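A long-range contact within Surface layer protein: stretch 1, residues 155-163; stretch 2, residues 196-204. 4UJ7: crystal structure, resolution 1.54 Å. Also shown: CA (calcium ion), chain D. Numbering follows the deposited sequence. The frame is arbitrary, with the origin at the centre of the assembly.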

# COMPACT_ATOMS: atom_id res chain seq x y z
N ASN A 155 2.35 -13.67 -4.88
CA ASN A 155 2.30 -15.10 -4.65
C ASN A 155 3.48 -15.87 -5.26
O ASN A 155 3.78 -16.99 -4.85
CB ASN A 155 0.98 -15.68 -5.15
CG ASN A 155 0.70 -17.06 -4.58
OD1 ASN A 155 0.98 -17.34 -3.41
ND2 ASN A 155 0.16 -17.93 -5.41
N ASP A 156 4.15 -15.25 -6.23
CA ASP A 156 5.23 -15.91 -6.98
C ASP A 156 6.60 -15.75 -6.33
O ASP A 156 7.53 -16.52 -6.61
CB ASP A 156 5.31 -15.34 -8.40
CG ASP A 156 4.01 -15.51 -9.18
OD1 ASP A 156 3.33 -16.54 -9.02
OD2 ASP A 156 3.69 -14.60 -9.96
N VAL A 157 6.72 -14.75 -5.46
CA VAL A 157 8.01 -14.39 -4.87
C VAL A 157 8.20 -15.12 -3.55
O VAL A 157 7.25 -15.67 -2.98
CB VAL A 157 8.17 -12.86 -4.66
CG1 VAL A 157 7.98 -12.09 -5.96
CG2 VAL A 157 7.21 -12.32 -3.60
N THR A 158 9.44 -15.15 -3.07
CA THR A 158 9.74 -15.58 -1.72
C THR A 158 10.41 -14.41 -1.00
O THR A 158 11.27 -13.74 -1.57
CB THR A 158 10.64 -16.84 -1.74
OG1 THR A 158 10.01 -17.84 -2.54
CG2 THR A 158 10.85 -17.39 -0.34
N ILE A 159 9.98 -14.13 0.24
CA ILE A 159 10.54 -13.03 1.04
C ILE A 159 11.11 -13.61 2.33
O ILE A 159 10.43 -14.32 3.07
CB ILE A 159 9.48 -11.94 1.34
CG1 ILE A 159 8.96 -11.36 0.01
CG2 ILE A 159 10.07 -10.81 2.18
CD1 ILE A 159 7.96 -10.23 0.15
N THR A 160 12.38 -13.29 2.59
CA THR A 160 13.11 -13.84 3.74
C THR A 160 13.91 -12.76 4.46
O THR A 160 14.27 -11.73 3.88
CB THR A 160 14.11 -14.93 3.30
OG1 THR A 160 15.02 -14.40 2.33
CG2 THR A 160 13.38 -16.14 2.71
N SER A 161 14.18 -13.01 5.73
CA SER A 161 15.13 -12.21 6.50
C SER A 161 16.40 -13.04 6.69
O SER A 161 16.44 -14.22 6.34
CB SER A 161 14.54 -11.86 7.85
OG SER A 161 14.24 -13.04 8.59
N GLU A 162 17.41 -12.43 7.32
CA GLU A 162 18.66 -13.15 7.59
C GLU A 162 18.41 -14.49 8.30
O GLU A 162 17.56 -14.60 9.18
CB GLU A 162 19.62 -12.28 8.40
CG GLU A 162 19.05 -11.80 9.74
CD GLU A 162 19.97 -10.92 10.54
OE1 GLU A 162 21.13 -10.69 10.10
OE2 GLU A 162 19.54 -10.44 11.61
N ALA A 163 19.15 -15.51 7.88
CA ALA A 163 18.99 -16.86 8.41
C ALA A 163 19.34 -16.97 9.90
O ALA A 163 18.69 -17.69 10.63
CB ALA A 163 19.85 -17.84 7.59
N LYS A 196 15.83 -1.67 12.26
CA LYS A 196 15.53 -2.12 10.92
C LYS A 196 15.90 -3.58 10.71
O LYS A 196 16.93 -4.07 11.21
CB LYS A 196 16.32 -1.27 9.89
CG LYS A 196 16.01 0.23 9.88
CD LYS A 196 14.56 0.47 9.47
CE LYS A 196 14.18 1.94 9.43
NZ LYS A 196 14.59 2.58 8.15
N GLU A 197 15.07 -4.28 9.93
CA GLU A 197 15.37 -5.63 9.48
C GLU A 197 15.21 -5.70 7.97
O GLU A 197 14.14 -5.39 7.44
CB GLU A 197 14.46 -6.65 10.19
CG GLU A 197 14.76 -8.12 9.86
CD GLU A 197 15.97 -8.69 10.58
OE1 GLU A 197 16.79 -7.93 11.14
OE2 GLU A 197 16.08 -9.94 10.60
N THR A 198 16.27 -6.10 7.27
CA THR A 198 16.26 -6.18 5.81
C THR A 198 15.58 -7.46 5.32
O THR A 198 15.99 -8.57 5.68
CB THR A 198 17.70 -6.09 5.25
OG1 THR A 198 18.27 -4.85 5.66
CG2 THR A 198 17.71 -6.14 3.72
N LEU A 199 14.53 -7.31 4.51
CA LEU A 199 13.92 -8.45 3.84
C LEU A 199 14.34 -8.52 2.39
O LEU A 199 14.35 -7.52 1.69
CB LEU A 199 12.39 -8.38 3.92
CG LEU A 199 11.81 -8.20 5.32
CD1 LEU A 199 10.28 -8.14 5.27
CD2 LEU A 199 12.27 -9.32 6.25
N THR A 200 14.67 -9.73 1.94
CA THR A 200 15.10 -9.96 0.56
C THR A 200 13.98 -10.61 -0.23
O THR A 200 13.39 -11.61 0.21
CB THR A 200 16.39 -10.80 0.51
OG1 THR A 200 17.40 -10.13 1.28
CG2 THR A 200 16.90 -10.98 -0.92
N VAL A 201 13.69 -10.05 -1.41
CA VAL A 201 12.62 -10.54 -2.26
C VAL A 201 13.22 -11.27 -3.46
O VAL A 201 13.98 -10.67 -4.23
CB VAL A 201 11.76 -9.36 -2.77
CG1 VAL A 201 10.60 -9.86 -3.60
CG2 VAL A 201 11.26 -8.50 -1.61
N LYS A 202 12.85 -12.53 -3.63
CA LYS A 202 13.39 -13.37 -4.70
C LYS A 202 12.28 -13.93 -5.58
O LYS A 202 11.20 -14.26 -5.09
CB LYS A 202 14.21 -14.52 -4.12
CG LYS A 202 15.54 -14.09 -3.52
CD LYS A 202 16.44 -15.30 -3.31
CE LYS A 202 17.53 -15.01 -2.30
NZ LYS A 202 18.11 -16.30 -1.82
N LEU A 203 12.55 -14.04 -6.88
CA LEU A 203 11.68 -14.77 -7.79
C LEU A 203 12.45 -16.01 -8.19
O LEU A 203 13.38 -15.94 -8.99
CB LEU A 203 11.31 -13.90 -9.00
CG LEU A 203 10.31 -14.42 -10.03
CD1 LEU A 203 8.99 -14.84 -9.39
CD2 LEU A 203 10.07 -13.38 -11.11
N GLY A 204 12.10 -17.13 -7.57
CA GLY A 204 12.94 -18.32 -7.60
C GLY A 204 14.32 -18.03 -7.03
O GLY A 204 14.46 -17.67 -5.86
CA CA D . 17.55 -9.92 12.63
O HOH W 1 10.04 -17.63 -5.65
O HOH W 2 13.99 -14.54 -0.36
O HOH W 3 14.14 -11.76 11.12
O HOH W 4 17.44 -9.57 7.79
O HOH W 5 16.67 -12.17 12.46

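The two stretches pair as antiparallel strands, their axes 4.7 Å apart at closest approach and 159° between directions, burying 587 Å² in total. Along stretch 2, Glu197 comes first. Its chi1 of -176° and chi2 of 77° bring the carboxylate to the calcium ion, which lies 2.6 Å from Glu197 OE1, 2.5 Å from Glu197 OE2 and 2.3 Å from Glu162 OE2; the metal thus ties both stretches through anionic side chains. At Thr198 the direct ladder gives way to solvent: water 4 donates to Thr198 O (2.7 Å) and accepts from Glu162 N (2.9 Å). Leu199 is buried, its CB 3.8 Å from Ile159 CG2. Thr200 closes a two-bond ring with Thr160: Thr200 N to Thr160 O, 2.8 Å and 169°, and Thr160 N to Thr200 O, 3.1 Å and 161°. Both threonines share a face with Thr158 and Lys202, where water 2 links Thr160 OG1 (2.9 Å) to Thr200 O (3.0 Å). Val201 points to the other face, beside Ile159; its CG2 lies 4.0 Å from Ile159 CG1, and its CG1 4.0 Å from Val157 CB, so branched apolar residues fill this buried side. Lys202 repeats the ring with Thr158: Thr158 N to Lys202 O is 2.8 Å, Lys202 N to Thr158 O 2.9 Å. Finally, Leu203 CD1 reaches Asp156 CB at 3.8 Å.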